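Local coordinates for protein macrolide 2'-phosphotransferase MphH (Brachybacterium faecium, PDB 5UXD) that probably transfers a phosphate group from a nucleotide to the 2'-hydroxyl of macrolide antibiotics and binds azithromycin in its pocket, at residues 114-119 and 230-235; 179-182 and 186-189; 224-229 and 264-269. All blocks are in the same frame, centred on the assembly; numbering follows the deposited sequence. Where two conformers were deposited one is given.

Interaction 1: 114-119 and 230-235; sequences VDMAST and MFHQVS. With ZIT (azithromycin), chain C.
Met116 and His232 meet chiefly through a shared water, an example of how an irregular loop can be fastened to a helix that has no direct hydrogen bond to offer it. Asp115 opens a type I turn that runs to Ser118, and its OD1 accepts from Ala117 N with the lone pair directed away from OD2, an Asx turn that shapes the loop before it reaches the helix. Met116 then lays its side chain alongside Ser235; with chi1 at -59° CG lies beside the backbone N, and CG comes 4.0 Å from Ser235 CB. Its carbonyl does the polar work: a single water donates one hydrogen to Met116 O and its other to Ser118 O, each at 2.7 Å, while His232 NE2 meets the same water in the imidazole plane at 2.9 Å. Ser118 also N-caps helix 119-133 through OG. Next to His232 on the helix, Phe231 turns the other way and lines the antibiotic pocket, its CE1 3.5 Å from azithromycin C17. The loop leaves strand 110-112 and enters helix 119-133, which packs on His232 through Ala122 and Leu125; helix 238-250 adds Phe241 and Ala244 against the same imidazole.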
ATOM      1  N   VAL A 114      -5.817   7.109 -14.558  1.00 32.57           N
ATOM      2  CA  VAL A 114      -4.629   7.806 -15.036  1.00 28.26           C
ATOM      3  C   VAL A 114      -3.773   6.784 -15.771  1.00 23.89           C
ATOM      4  O   VAL A 114      -3.699   5.621 -15.371  1.00 30.78           O
ATOM      5  CB  VAL A 114      -3.864   8.500 -13.883  1.00 32.62           C
ATOM      6  CG1 VAL A 114      -3.539   7.506 -12.773  1.00 30.40           C
ATOM      7  CG2 VAL A 114      -2.602   9.198 -14.405  1.00 35.92           C
ATOM      8  N   ASP A 115      -3.153   7.211 -16.867  1.00 26.69           N
ATOM      9  CA  ASP A 115      -2.420   6.311 -17.747  1.00 26.54           C
ATOM     10  C   ASP A 115      -0.964   6.261 -17.305  1.00 16.79           C
ATOM     11  O   ASP A 115      -0.364   7.302 -17.012  1.00 16.84           O
ATOM     12  CB  ASP A 115      -2.564   6.798 -19.195  1.00 26.05           C
ATOM     13  CG  ASP A 115      -1.994   5.822 -20.219  1.00 33.04           C
ATOM     14  OD1 ASP A 115      -0.792   5.495 -20.193  1.00 23.51           O
ATOM     15  OD2 ASP A 115      -2.805   5.349 -21.052  1.00 30.16           O
ATOM     16  N   MET A 116      -0.421   5.058 -17.200  1.00 18.16           N
ATOM     17  CA  MET A 116       0.947   4.894 -16.737  1.00 18.08           C
ATOM     18  C   MET A 116       2.022   5.445 -17.667  1.00 19.90           C
ATOM     19  O   MET A 116       3.180   5.509 -17.287  1.00 17.74           O
ATOM     20  CB  MET A 116       1.217   3.465 -16.281  1.00 20.20           C
ATOM     21  CG  MET A 116       0.285   3.035 -15.156  1.00 24.76           C
ATOM     22  SD  MET A 116       1.004   3.276 -13.518  1.00 40.05           S
ATOM     23  CE  MET A 116       0.550   4.959 -13.130  1.00 28.32           C
ATOM     24  N   ALA A 117       1.643   5.800 -18.892  1.00 15.39           N
ATOM     25  CA  ALA A 117       2.579   6.459 -19.796  1.00 23.64           C
ATOM     26  C   ALA A 117       2.581   7.983 -19.636  1.00 16.97           C
ATOM     27  O   ALA A 117       3.274   8.670 -20.395  1.00 16.35           O
ATOM     28  CB  ALA A 117       2.273   6.076 -21.252  1.00 17.91           C
ATOM     29  N   SER A 118       1.845   8.515 -18.652  1.00 17.08           N
ATOM     30  CA  SER A 118       1.783   9.957 -18.420  1.00 16.83           C
ATOM     31  C   SER A 118       3.086  10.479 -17.823  1.00 22.37           C
ATOM     32  O   SER A 118       3.554   9.970 -16.806  1.00 18.67           O
ATOM     33  CB  SER A 118       0.627  10.285 -17.475  1.00 17.87           C
ATOM     34  OG  SER A 118       0.754  11.591 -16.930  1.00 17.16           O
ATOM     35  N   THR A 119       3.663  11.517 -18.439  1.00 17.29           N
ATOM     36  CA  THR A 119       4.816  12.164 -17.807  1.00 22.45           C
ATOM     37  C   THR A 119       4.414  12.956 -16.568  1.00 19.48           C
ATOM     38  O   THR A 119       5.222  13.110 -15.644  1.00 17.69           O
ATOM     39  CB  THR A 119       5.512  13.099 -18.785  1.00 17.95           C
ATOM     40  OG1 THR A 119       4.531  13.933 -19.408  1.00 23.44           O
ATOM     41  CG2 THR A 119       6.258  12.309 -19.853  1.00 15.40           C
ATOM     42  N   MET A 230       8.609   0.266  -7.741  1.00 16.38           N
ATOM     43  CA  MET A 230       8.361  -0.960  -8.593  0.50 16.09           C
ATOM     44  C   MET A 230       7.040  -1.125  -9.415  1.00 11.57           C
ATOM     45  O   MET A 230       6.957  -1.542 -10.624  1.00 14.71           O
ATOM     46  CB  MET A 230       8.530  -2.206  -7.738  0.50 18.82           C
ATOM     47  CG  MET A 230       7.458  -2.365  -6.697  0.50 17.45           C
ATOM     48  SD  MET A 230       7.714  -3.872  -5.761  0.50 20.88           S
ATOM     49  CE  MET A 230       7.935  -5.037  -7.085  0.50 18.74           C
ATOM     50  N   PHE A 231       5.956  -0.609  -8.831  1.00 13.04           N
ATOM     51  CA  PHE A 231       4.708  -0.741  -9.580  1.00 12.89           C
ATOM     52  C   PHE A 231       4.704   0.167 -10.806  1.00 17.27           C
ATOM     53  O   PHE A 231       4.201  -0.217 -11.871  1.00 13.88           O
ATOM     54  CB  PHE A 231       3.499  -0.475  -8.660  1.00 15.17           C
ATOM     55  CG  PHE A 231       3.434  -1.422  -7.468  1.00 19.02           C
ATOM     56  CD1 PHE A 231       3.102  -2.753  -7.644  1.00 28.56           C
ATOM     57  CD2 PHE A 231       3.776  -0.989  -6.188  1.00 21.44           C
ATOM     58  CE1 PHE A 231       3.076  -3.632  -6.559  1.00 21.15           C
ATOM     59  CE2 PHE A 231       3.749  -1.864  -5.103  1.00 19.73           C
ATOM     60  CZ  PHE A 231       3.399  -3.183  -5.295  1.00 23.64           C
ATOM     61  N   HIS A 232       5.285   1.364 -10.685  1.00 17.78           N
ATOM     62  CA  HIS A 232       5.483   2.218 -11.852  1.00 13.44           C
ATOM     63  C   HIS A 232       6.444   1.575 -12.850  1.00 16.61           C
ATOM     64  O   HIS A 232       6.209   1.612 -14.063  1.00 18.72           O
ATOM     65  CB  HIS A 232       5.994   3.588 -11.406  1.00 12.52           C
ATOM     66  CG  HIS A 232       5.876   4.658 -12.452  1.00 12.49           C
ATOM     67  ND1 HIS A 232       6.969   5.177 -13.105  1.00 12.35           N
ATOM     68  CD2 HIS A 232       4.795   5.289 -12.969  1.00 17.62           C
ATOM     69  CE1 HIS A 232       6.573   6.092 -13.973  1.00 12.87           C
ATOM     70  NE2 HIS A 232       5.255   6.177 -13.916  1.00 13.41           N
ATOM     71  N   GLN A 233       7.526   0.965 -12.355  1.00 13.98           N
ATOM     72  CA  GLN A 233       8.515   0.393 -13.256  1.00 11.69           C
ATOM     73  C   GLN A 233       7.921  -0.717 -14.109  1.00 14.85           C
ATOM     74  O   GLN A 233       8.244  -0.827 -15.303  1.00 14.00           O
ATOM     75  CB  GLN A 233       9.726  -0.124 -12.475  1.00 12.20           C
ATOM     76  CG  GLN A 233      10.956  -0.384 -13.361  1.00 10.23           C
ATOM     77  CD  GLN A 233      10.935  -1.776 -14.004  1.00 13.88           C
ATOM     78  OE1 GLN A 233      10.441  -2.731 -13.406  1.00 13.84           O
ATOM     79  NE2 GLN A 233      11.480  -1.895 -15.211  1.00 17.84           N
ATOM     80  N   VAL A 234       7.049  -1.547 -13.529  1.00 15.97           N
ATOM     81  CA  VAL A 234       6.534  -2.669 -14.305  1.00 15.15           C
ATOM     82  C   VAL A 234       5.412  -2.254 -15.259  1.00 15.27           C
ATOM     83  O   VAL A 234       5.135  -2.982 -16.224  1.00 21.28           O
ATOM     84  CB  VAL A 234       6.094  -3.815 -13.374  1.00 18.27           C
ATOM     85  CG1 VAL A 234       7.300  -4.397 -12.615  1.00 17.08           C
ATOM     86  CG2 VAL A 234       5.037  -3.337 -12.414  1.00 25.92           C
ATOM     87  N   SER A 235       4.775  -1.090 -15.056  1.00 15.54           N
ATOM     88  CA  SER A 235       3.615  -0.715 -15.859  1.00 14.73           C
ATOM     89  C   SER A 235       3.874   0.402 -16.861  1.00 23.66           C
ATOM     90  O   SER A 235       3.151   0.491 -17.861  1.00 19.70           O
ATOM     91  CB  SER A 235       2.437  -0.302 -14.954  1.00 15.76           C
ATOM     92  OG  SER A 235       2.678   0.924 -14.272  1.00 21.72           O
TER
HETATM   93  C1  ZIT C 501      -0.977  -6.269  -7.231  1.00 28.02           C
HETATM   94  C2  ZIT C 501      -0.837  -6.258  -5.671  1.00 34.28           C
HETATM   95  C3  ZIT C 501      -1.055  -7.686  -5.235  1.00 26.61           C
HETATM   96  C4  ZIT C 501      -2.552  -7.762  -4.837  1.00 34.43           C
HETATM   97  C5  ZIT C 501      -2.947  -9.159  -4.325  1.00 33.65           C
HETATM   98  C6  ZIT C 501      -3.818  -9.817  -5.361  1.00 37.85           C
HETATM   99  C7  ZIT C 501      -5.281  -9.334  -5.243  1.00 32.18           C
HETATM  100  C8  ZIT C 501      -6.153 -10.043  -6.331  1.00 37.06           C
HETATM  101  C9  ZIT C 501      -6.533  -9.055  -7.470  1.00 34.94           C
HETATM  102  N10 ZIT C 501      -5.364  -8.926  -8.490  1.00 38.42           N
HETATM  103  C11 ZIT C 501      -5.290  -7.632  -9.144  1.00 44.11           C
HETATM  104  C12 ZIT C 501      -3.814  -7.240  -9.324  1.00 38.32           C
HETATM  105  C13 ZIT C 501      -3.542  -5.773  -9.667  1.00 42.78           C
HETATM  106  C14 ZIT C 501      -2.098  -5.441  -9.290  1.00 32.34           C
HETATM  107  C15 ZIT C 501      -1.705  -4.115  -9.911  1.00 37.69           C
HETATM  108  C16 ZIT C 501      -0.322  -3.647  -9.356  1.00 34.49           C
HETATM  109  C17 ZIT C 501       0.456  -5.617  -5.268  1.00 37.88           C
HETATM  110  C18 ZIT C 501      -2.841  -6.677  -3.831  1.00 34.45           C
HETATM  111  C19 ZIT C 501      -3.739 -11.338  -5.181  1.00 33.46           C
HETATM  112  C20 ZIT C 501      -7.350 -10.590  -5.715  1.00 45.89           C
HETATM  113  C21 ZIT C 501      -5.409 -10.050  -9.437  1.00 30.11           C
HETATM  114  C22 ZIT C 501      -6.019  -7.644 -10.473  1.00 48.31           C
HETATM  115  C23 ZIT C 501      -4.477  -4.817  -8.908  1.00 40.34           C
HETATM  116  O1  ZIT C 501      -0.317  -7.048  -7.894  1.00 40.89           O
HETATM  117  O6  ZIT C 501      -3.357  -9.500  -6.666  1.00 37.50           O
HETATM  118  O12 ZIT C 501      -3.208  -8.033 -10.317  1.00 40.35           O
HETATM  119  O13 ZIT C 501      -3.715  -5.582 -11.086  1.00 45.91           O
HETATM  120  O14 ZIT C 501      -1.965  -5.316  -7.862  1.00 33.56           O
HETATM  121  C1A ZIT C 501      -2.978  -9.508  -1.953  1.00 39.15           C
HETATM  122  C2A ZIT C 501      -3.710  -9.138  -0.680  1.00 42.63           C
HETATM  123  C3A ZIT C 501      -2.866  -9.482   0.494  1.00 37.51           C
HETATM  124  C4A ZIT C 501      -2.482 -10.906   0.460  1.00 40.62           C
HETATM  125  C5A ZIT C 501      -1.953 -11.382  -0.899  1.00 27.64           C
HETATM  126  C6A ZIT C 501      -1.860 -12.850  -0.971  1.00 29.39           C
HETATM  127  C7A ZIT C 501      -4.773  -9.979   1.906  1.00 51.69           C
HETATM  128  C8A ZIT C 501      -2.749  -9.288   2.936  1.00 37.87           C
HETATM  129  O1A ZIT C 501      -3.660  -9.060  -3.094  1.00 33.55           O
HETATM  130  O2A ZIT C 501      -4.035  -7.745  -0.654  1.00 45.90           O
HETATM  131  N3A ZIT C 501      -3.609  -9.148   1.752  1.00 48.10           N
HETATM  132  O5A ZIT C 501      -2.795 -10.962  -2.027  1.00 38.05           O
HETATM  133  C1B ZIT C 501       1.005  -8.789  -4.654  1.00 33.47           C
HETATM  134  C2B ZIT C 501       2.156  -8.521  -3.719  1.00 24.73           C
HETATM  135  C3B ZIT C 501       2.102  -9.330  -2.473  1.00 27.42           C
HETATM  136  C4B ZIT C 501       1.940 -10.769  -2.790  1.00 27.28           C
HETATM  137  C5B ZIT C 501       0.710 -10.988  -3.628  1.00 30.61           C
HETATM  138  C6B ZIT C 501       0.586 -12.462  -3.876  1.00 22.96           C
HETATM  139  C7B ZIT C 501       3.437  -9.093  -1.664  1.00 29.57           C
HETATM  140  C8B ZIT C 501       1.129  -7.877  -0.794  1.00 38.84           C
HETATM  141  O1B ZIT C 501      -0.163  -8.135  -4.179  1.00 39.24           O
HETATM  142  O3B ZIT C 501       0.952  -8.948  -1.691  1.00 32.16           O
HETATM  143  O4B ZIT C 501       1.705 -11.500  -1.566  1.00 30.87           O
HETATM  144  O5B ZIT C 501       0.737 -10.241  -4.900  1.00 27.59           O
HETATM  145  O   HOH W   1       3.248   7.587 -15.488  1.00 17.40           O

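Interaction 2: 179-182 and 186-189; sequences EAWL and GCWP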
ATOM      1  N   GLU A 179      16.766 -17.159  -7.571  1.00 18.83           N
ATOM      2  CA  GLU A 179      18.105 -17.338  -7.020  0.50 16.67           C
ATOM      3  C   GLU A 179      19.119 -16.451  -7.737  1.00 18.53           C
ATOM      4  O   GLU A 179      20.036 -15.904  -7.107  1.00 16.71           O
ATOM      5  CB  GLU A 179      18.507 -18.814  -7.102  0.50 21.48           C
ATOM      6  CG  GLU A 179      17.856 -19.680  -6.029  0.50 19.51           C
ATOM      7  CD  GLU A 179      18.009 -21.172  -6.284  0.50 21.63           C
ATOM      8  OE1 GLU A 179      18.206 -21.569  -7.452  0.50 28.29           O
ATOM      9  OE2 GLU A 179      17.923 -21.953  -5.313  0.50 24.73           O
ATOM     10  N   ALA A 180      18.966 -16.295  -9.056  1.00 14.55           N
ATOM     11  CA  ALA A 180      19.857 -15.413  -9.806  1.00 15.05           C
ATOM     12  C   ALA A 180      19.657 -13.956  -9.410  1.00 15.97           C
ATOM     13  O   ALA A 180      20.610 -13.169  -9.415  1.00 18.31           O
ATOM     14  CB  ALA A 180      19.628 -15.593 -11.306  1.00 16.13           C
ATOM     15  N   TRP A 181      18.416 -13.577  -9.085  1.00 13.22           N
ATOM     16  CA  TRP A 181      18.124 -12.237  -8.594  1.00 10.83           C
ATOM     17  C   TRP A 181      18.798 -12.007  -7.247  1.00 14.75           C
ATOM     18  O   TRP A 181      19.470 -10.988  -7.040  1.00 15.85           O
ATOM     19  CB  TRP A 181      16.592 -12.061  -8.498  1.00 11.41           C
ATOM     20  CG  TRP A 181      16.106 -10.868  -7.734  1.00 17.03           C
ATOM     21  CD1 TRP A 181      16.538  -9.591  -7.854  1.00 14.15           C
ATOM     22  CD2 TRP A 181      15.039 -10.843  -6.767  1.00 14.72           C
ATOM     23  NE1 TRP A 181      15.829  -8.769  -7.015  1.00 12.82           N
ATOM     24  CE2 TRP A 181      14.913  -9.519  -6.323  1.00 17.53           C
ATOM     25  CE3 TRP A 181      14.213 -11.824  -6.212  1.00 18.56           C
ATOM     26  CZ2 TRP A 181      13.978  -9.138  -5.358  1.00 11.97           C
ATOM     27  CZ3 TRP A 181      13.293 -11.453  -5.257  1.00 19.66           C
ATOM     28  CH2 TRP A 181      13.186 -10.117  -4.829  1.00 15.76           C
ATOM     29  N   LEU A 182      18.661 -12.969  -6.329  1.00 15.67           N
ATOM     30  CA  LEU A 182      19.220 -12.807  -4.994  1.00 12.28           C
ATOM     31  C   LEU A 182      20.740 -12.798  -5.021  1.00 15.36           C
ATOM     32  O   LEU A 182      21.363 -12.207  -4.133  1.00 19.00           O
ATOM     33  CB  LEU A 182      18.718 -13.921  -4.064  1.00 17.80           C
ATOM     34  CG  LEU A 182      17.200 -13.929  -3.808  1.00 11.94           C
ATOM     35  CD1 LEU A 182      16.736 -15.280  -3.291  1.00 18.20           C
ATOM     36  CD2 LEU A 182      16.835 -12.830  -2.820  1.00 17.20           C
ATOM     37  N   GLY A 186      24.224  -6.235  -7.989  1.00 19.20           N
ATOM     38  CA  GLY A 186      23.821  -4.988  -8.616  1.00 22.94           C
ATOM     39  C   GLY A 186      22.367  -4.604  -8.408  1.00 17.61           C
ATOM     40  O   GLY A 186      22.030  -3.425  -8.561  1.00 19.80           O
ATOM     41  N   CYS A 187      21.497  -5.558  -8.051  1.00 21.78           N
ATOM     42  CA  CYS A 187      20.077  -5.250  -7.858  1.00 21.57           C
ATOM     43  C   CYS A 187      19.784  -4.574  -6.526  1.00 18.89           C
ATOM     44  O   CYS A 187      18.773  -3.873  -6.407  1.00 19.55           O
ATOM     45  CB  CYS A 187      19.231  -6.528  -7.920  1.00 15.18           C
ATOM     46  SG  CYS A 187      18.823  -7.109  -9.568  1.00 19.20           S
ATOM     47  N   TRP A 188      20.622  -4.787  -5.525  1.00 21.86           N
ATOM     48  CA  TRP A 188      20.092  -4.639  -4.177  1.00 16.22           C
ATOM     49  C   TRP A 188      20.450  -3.288  -3.565  1.00 17.17           C
ATOM     50  O   TRP A 188      21.522  -2.729  -3.837  1.00 17.45           O
ATOM     51  CB  TRP A 188      20.596  -5.781  -3.280  1.00 16.55           C
ATOM     52  CG  TRP A 188      19.975  -7.042  -3.735  1.00 18.40           C
ATOM     53  CD1 TRP A 188      20.442  -7.889  -4.706  1.00 22.20           C
ATOM     54  CD2 TRP A 188      18.719  -7.564  -3.314  1.00 18.72           C
ATOM     55  NE1 TRP A 188      19.555  -8.925  -4.891  1.00 19.65           N
ATOM     56  CE2 TRP A 188      18.489  -8.746  -4.050  1.00 15.58           C
ATOM     57  CE3 TRP A 188      17.768  -7.158  -2.368  1.00 17.91           C
ATOM     58  CZ2 TRP A 188      17.338  -9.524  -3.877  1.00 13.70           C
ATOM     59  CZ3 TRP A 188      16.629  -7.934  -2.195  1.00 18.04           C
ATOM     60  CH2 TRP A 188      16.429  -9.109  -2.940  1.00 13.84           C
ATOM     61  N   PRO A 189      19.559  -2.767  -2.720  1.00 16.99           N
ATOM     62  CA  PRO A 189      19.768  -1.427  -2.161  1.00 16.14           C
ATOM     63  C   PRO A 189      20.903  -1.385  -1.156  1.00 15.11           C
ATOM     64  O   PRO A 189      21.177  -2.359  -0.453  1.00 17.01           O
ATOM     65  CB  PRO A 189      18.428  -1.114  -1.475  1.00 14.56           C
ATOM     66  CG  PRO A 189      17.852  -2.479  -1.149  1.00 15.43           C
ATOM     67  CD  PRO A 189      18.258  -3.341  -2.317  1.00 18.86           C
TER
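Trp181 holds CG anti to its N (chi1 167°) and Trp188 holds CG anti to its carbonyl carbon (chi1 -68°), and these two settings bring the indoles together as an offset stack between the last turn of helix 172-183 and the loop that follows it. The motif illustrates how a chain leaving a helix can fold back and be secured by stacking and a side-chain-to-backbone hydrogen bond at once. The five-membered ring of Trp181 and the six-membered ring of Trp188 have centroids 4.7 Å apart and planes inclined by 24°; the benzo part of Trp188 overlaps one face of Trp181, offset toward its rim, with Trp188 CH2 3.4 Å from Trp181 CZ2. In the same indole, Trp188 NE1 donates to Trp181 O at 3.0 Å. The bond is nearly straight at the hydrogen and lies close to the plane of the indole, which restrains the rotation of Trp188, although the donor is tilted from the carbonyl plane. Leu182 adds a methyl, CD2, 3.5 Å from Trp188 CZ2. Helices 150-167 and 259-268 enclose the pair: Arg154 makes a cation-pi contact with Trp188, and His262 ND1 is the partner of Trp181 NE1. The contact is structural packing within the helical part of the kinase-like fold. At the rim of the stack, Cys187 SG lies in the plane of the Trp181 ring, 3.8 Å from its CD1.

Interaction 3: 224-229 and 264-269; sequences DPAKDL and TEMFSA
Met266 reaches from helix 259-268 toward Asp224 and Ala226, and on the helix side it alone makes the contact, through CE and SD, a compact illustration of how a flexible side chain bridges two backbones that stay well apart. Even the nearest CA atoms, those of Lys227 and Met266, are 8.5 Å from each other. CG of Met266 stands anti to the backbone N (chi1 -172°), which carries the chain outward from the helix, and a bend at chi3 (48°) turns the terminal methyl onto the loop. In the closer part of the contact, CE lies 4.0 Å from Ala226 CB and 3.9 Å from Asp224 OD2, with SD also 3.9 Å from that oxygen. Asp224 reaches out from the loop to meet the methionine coming from the helix. Asp224 is held in place by its own loop: OD1 accepts from Ala226 N at 2.9 Å, from above the carboxylate plane, in an Asx turn. OD2 is bonded to His262 NE2, on the same helix as Met266.

The looser side belongs to Lys227, which is partly exposed. Its backbone N is 4.2 Å from Met266 CE, while its aliphatic chain turns off elsewhere, its nearest atom about 8 Å from the nearest atom of azithromycin. The contact therefore joins the loop before helix 230-235 to helix 259-268 without a direct hydrogen bond between the two segments. Its chemistry implies division of labour: the polar oxygens of Asp224 are engaged by Ala226 N and His262, while the methionine methyl packs beside them without a hydrogen bond.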
ATOM      1  N   ASP A 224      13.471  -1.336   1.705  1.00 13.37           N
ATOM      2  CA  ASP A 224      13.951  -1.193   0.320  1.00 13.35           C
ATOM      3  C   ASP A 224      13.273  -0.029  -0.398  1.00 13.53           C
ATOM      4  O   ASP A 224      12.055  -0.074  -0.614  1.00 15.90           O
ATOM      5  CB  ASP A 224      13.698  -2.526  -0.406  1.00 11.89           C
ATOM      6  CG  ASP A 224      14.260  -2.573  -1.840  1.00 16.60           C
ATOM      7  OD1 ASP A 224      14.713  -1.544  -2.383  1.00 13.12           O
ATOM      8  OD2 ASP A 224      14.221  -3.674  -2.426  1.00 16.67           O
ATOM      9  N   PRO A 225      14.015   1.013  -0.797  1.00 15.87           N
ATOM     10  CA  PRO A 225      13.394   2.134  -1.534  1.00 14.25           C
ATOM     11  C   PRO A 225      12.687   1.720  -2.818  1.00 20.43           C
ATOM     12  O   PRO A 225      11.744   2.403  -3.252  1.00 15.64           O
ATOM     13  CB  PRO A 225      14.591   3.048  -1.837  1.00 16.09           C
ATOM     14  CG  PRO A 225      15.604   2.722  -0.753  1.00 16.76           C
ATOM     15  CD  PRO A 225      15.442   1.249  -0.500  1.00 17.27           C
ATOM     16  N   ALA A 226      13.128   0.629  -3.456  1.00 12.34           N
ATOM     17  CA  ALA A 226      12.544   0.228  -4.735  1.00 14.46           C
ATOM     18  C   ALA A 226      11.085  -0.178  -4.608  1.00 14.32           C
ATOM     19  O   ALA A 226      10.337  -0.117  -5.596  1.00 17.81           O
ATOM     20  CB  ALA A 226      13.345  -0.935  -5.325  1.00 16.59           C
ATOM     21  N   LYS A 227      10.670  -0.638  -3.429  1.00 11.85           N
ATOM     22  CA  LYS A 227       9.289  -1.079  -3.255  1.00 15.45           C
ATOM     23  C   LYS A 227       8.294  -0.030  -3.730  1.00 22.95           C
ATOM     24  O   LYS A 227       7.224  -0.377  -4.254  1.00 16.22           O
ATOM     25  CB  LYS A 227       9.025  -1.404  -1.789  1.00 22.23           C
ATOM     26  CG  LYS A 227       9.820  -2.560  -1.254  1.00 27.48           C
ATOM     27  CD  LYS A 227       9.496  -2.775   0.219  1.00 33.42           C
ATOM     28  CE  LYS A 227       8.041  -3.197   0.414  1.00 37.89           C
ATOM     29  NZ  LYS A 227       7.776  -3.611   1.826  1.00 43.69           N
ATOM     30  N   ASP A 228       8.631   1.252  -3.573  1.00 13.84           N
ATOM     31  CA  ASP A 228       7.689   2.320  -3.877  1.00 13.58           C
ATOM     32  C   ASP A 228       7.782   2.793  -5.321  1.00 14.52           C
ATOM     33  O   ASP A 228       6.942   3.587  -5.753  1.00 14.69           O
ATOM     34  CB  ASP A 228       7.898   3.514  -2.927  1.00 14.18           C
ATOM     35  CG  ASP A 228       7.378   3.238  -1.523  1.00 22.04           C
ATOM     36  OD1 ASP A 228       6.540   2.328  -1.398  1.00 16.59           O
ATOM     37  OD2 ASP A 228       7.804   3.922  -0.559  1.00 14.60           O
ATOM     38  N   LEU A 229       8.782   2.331  -6.061  1.00 14.18           N
ATOM     39  CA  LEU A 229       8.911   2.628  -7.473  1.00 13.94           C
ATOM     40  C   LEU A 229       8.588   1.435  -8.357  1.00 13.52           C
ATOM     41  O   LEU A 229       8.366   1.617  -9.554  1.00 12.70           O
ATOM     42  CB  LEU A 229      10.339   3.112  -7.790  1.00 15.27           C
ATOM     43  CG  LEU A 229      10.722   4.405  -7.066  1.00 16.88           C
ATOM     44  CD1 LEU A 229      12.248   4.624  -7.109  1.00 22.52           C
ATOM     45  CD2 LEU A 229       9.993   5.569  -7.690  1.00 15.86           C
ATOM     46  N   THR A 264      11.646  -5.223 -11.556  1.00 13.64           N
ATOM     47  CA  THR A 264      10.964  -6.255 -12.334  1.00 13.26           C
ATOM     48  C   THR A 264      11.192  -7.642 -11.738  1.00 12.95           C
ATOM     49  O   THR A 264      10.277  -8.472 -11.717  1.00 16.17           O
ATOM     50  CB  THR A 264      11.425  -6.194 -13.796  1.00 21.23           C
ATOM     51  OG1 THR A 264      10.705  -5.147 -14.458  1.00 19.69           O
ATOM     52  CG2 THR A 264      11.152  -7.526 -14.532  1.00 14.33           C
ATOM     53  N   GLU A 265      12.411  -7.925 -11.262  1.00 15.73           N
ATOM     54  CA  GLU A 265      12.648  -9.214 -10.618  1.00 13.47           C
ATOM     55  C   GLU A 265      11.805  -9.348  -9.361  1.00 16.15           C
ATOM     56  O   GLU A 265      11.222 -10.405  -9.097  1.00 15.19           O
ATOM     57  CB  GLU A 265      14.132  -9.381 -10.270  1.00 12.48           C
ATOM     58  CG  GLU A 265      15.022  -9.495 -11.497  1.00 16.58           C
ATOM     59  CD  GLU A 265      14.425 -10.411 -12.539  1.00 16.24           C
ATOM     60  OE1 GLU A 265      14.477 -11.649 -12.348  1.00 16.65           O
ATOM     61  OE2 GLU A 265      13.891  -9.890 -13.537  1.00 17.78           O
ATOM     62  N   MET A 266      11.747  -8.282  -8.581  1.00 17.13           N
ATOM     63  CA  MET A 266      10.987  -8.293  -7.345  1.00 11.94           C
ATOM     64  C   MET A 266       9.501  -8.526  -7.593  1.00 14.90           C
ATOM     65  O   MET A 266       8.856  -9.259  -6.865  1.00 13.29           O
ATOM     66  CB  MET A 266      11.221  -7.009  -6.555  1.00 14.69           C
ATOM     67  CG  MET A 266      10.612  -7.031  -5.168  1.00 17.90           C
ATOM     68  SD  MET A 266      11.420  -5.884  -4.039  1.00 27.28           S
ATOM     69  CE  MET A 266      11.463  -4.402  -5.033  1.00 24.44           C
ATOM     70  N   PHE A 267       8.971  -7.883  -8.623  1.00 14.63           N
ATOM     71  CA  PHE A 267       7.562  -8.059  -8.974  1.00 14.66           C
ATOM     72  C   PHE A 267       7.289  -9.498  -9.375  1.00 14.17           C
ATOM     73  O   PHE A 267       6.226 -10.052  -9.062  1.00 17.65           O
ATOM     74  CB  PHE A 267       7.198  -7.098 -10.105  1.00 11.36           C
ATOM     75  CG  PHE A 267       5.731  -6.998 -10.379  1.00 16.27           C
ATOM     76  CD1 PHE A 267       4.942  -6.113  -9.673  1.00 17.44           C
ATOM     77  CD2 PHE A 267       5.152  -7.764 -11.373  1.00 20.62           C
ATOM     78  CE1 PHE A 267       3.578  -6.003  -9.936  1.00 18.66           C
ATOM     79  CE2 PHE A 267       3.786  -7.659 -11.646  1.00 20.66           C
ATOM     80  CZ  PHE A 267       3.010  -6.776 -10.922  1.00 18.97           C
ATOM     81  N   SER A 268       8.257 -10.136 -10.042  1.00 15.20           N
ATOM     82  CA  SER A 268       8.100 -11.523 -10.448  1.00 15.11           C
ATOM     83  C   SER A 268       8.090 -12.481  -9.266  1.00 15.36           C
ATOM     84  O   SER A 268       7.664 -13.630  -9.416  1.00 19.33           O
ATOM     85  CB  SER A 268       9.223 -11.909 -11.428  1.00 16.03           C
ATOM     86  OG  SER A 268      10.377 -12.371 -10.736  1.00 17.65           O
ATOM     87  N   ALA A 269       8.565 -12.042  -8.104  1.00 11.55           N
ATOM     88  CA  ALA A 269       8.624 -12.878  -6.915  1.00 14.61           C
ATOM     89  C   ALA A 269       7.372 -12.742  -6.059  1.00 14.61           C
ATOM     90  O   ALA A 269       7.344 -13.225  -4.918  1.00 18.68           O
ATOM     91  CB  ALA A 269       9.878 -12.535  -6.106  1.00 15.24           C
TER

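Followed from the N terminus, the chain enters interaction 1 at 114-119, just after strand 110-112, and does not close it until helix 230-235. Within that long excursion lies interaction 2, a short reversal in which 186-189 folds back on the end of helix 172-183. Interaction 3 opens at 224-229, after interaction 2 has closed but before interaction 1 has, and is completed at 264-269, so interactions 1 and 3 cross. These two touch where Gln233 OE1 and Thr264 OG1 form a probable hydrogen bond and Met230 packs on Met266. Interactions 2 and 3 touch through Trp181 on Glu265 and Pro189 on Asp224. Helix 259-268 thereby links helix 172-183 to helix 230-235.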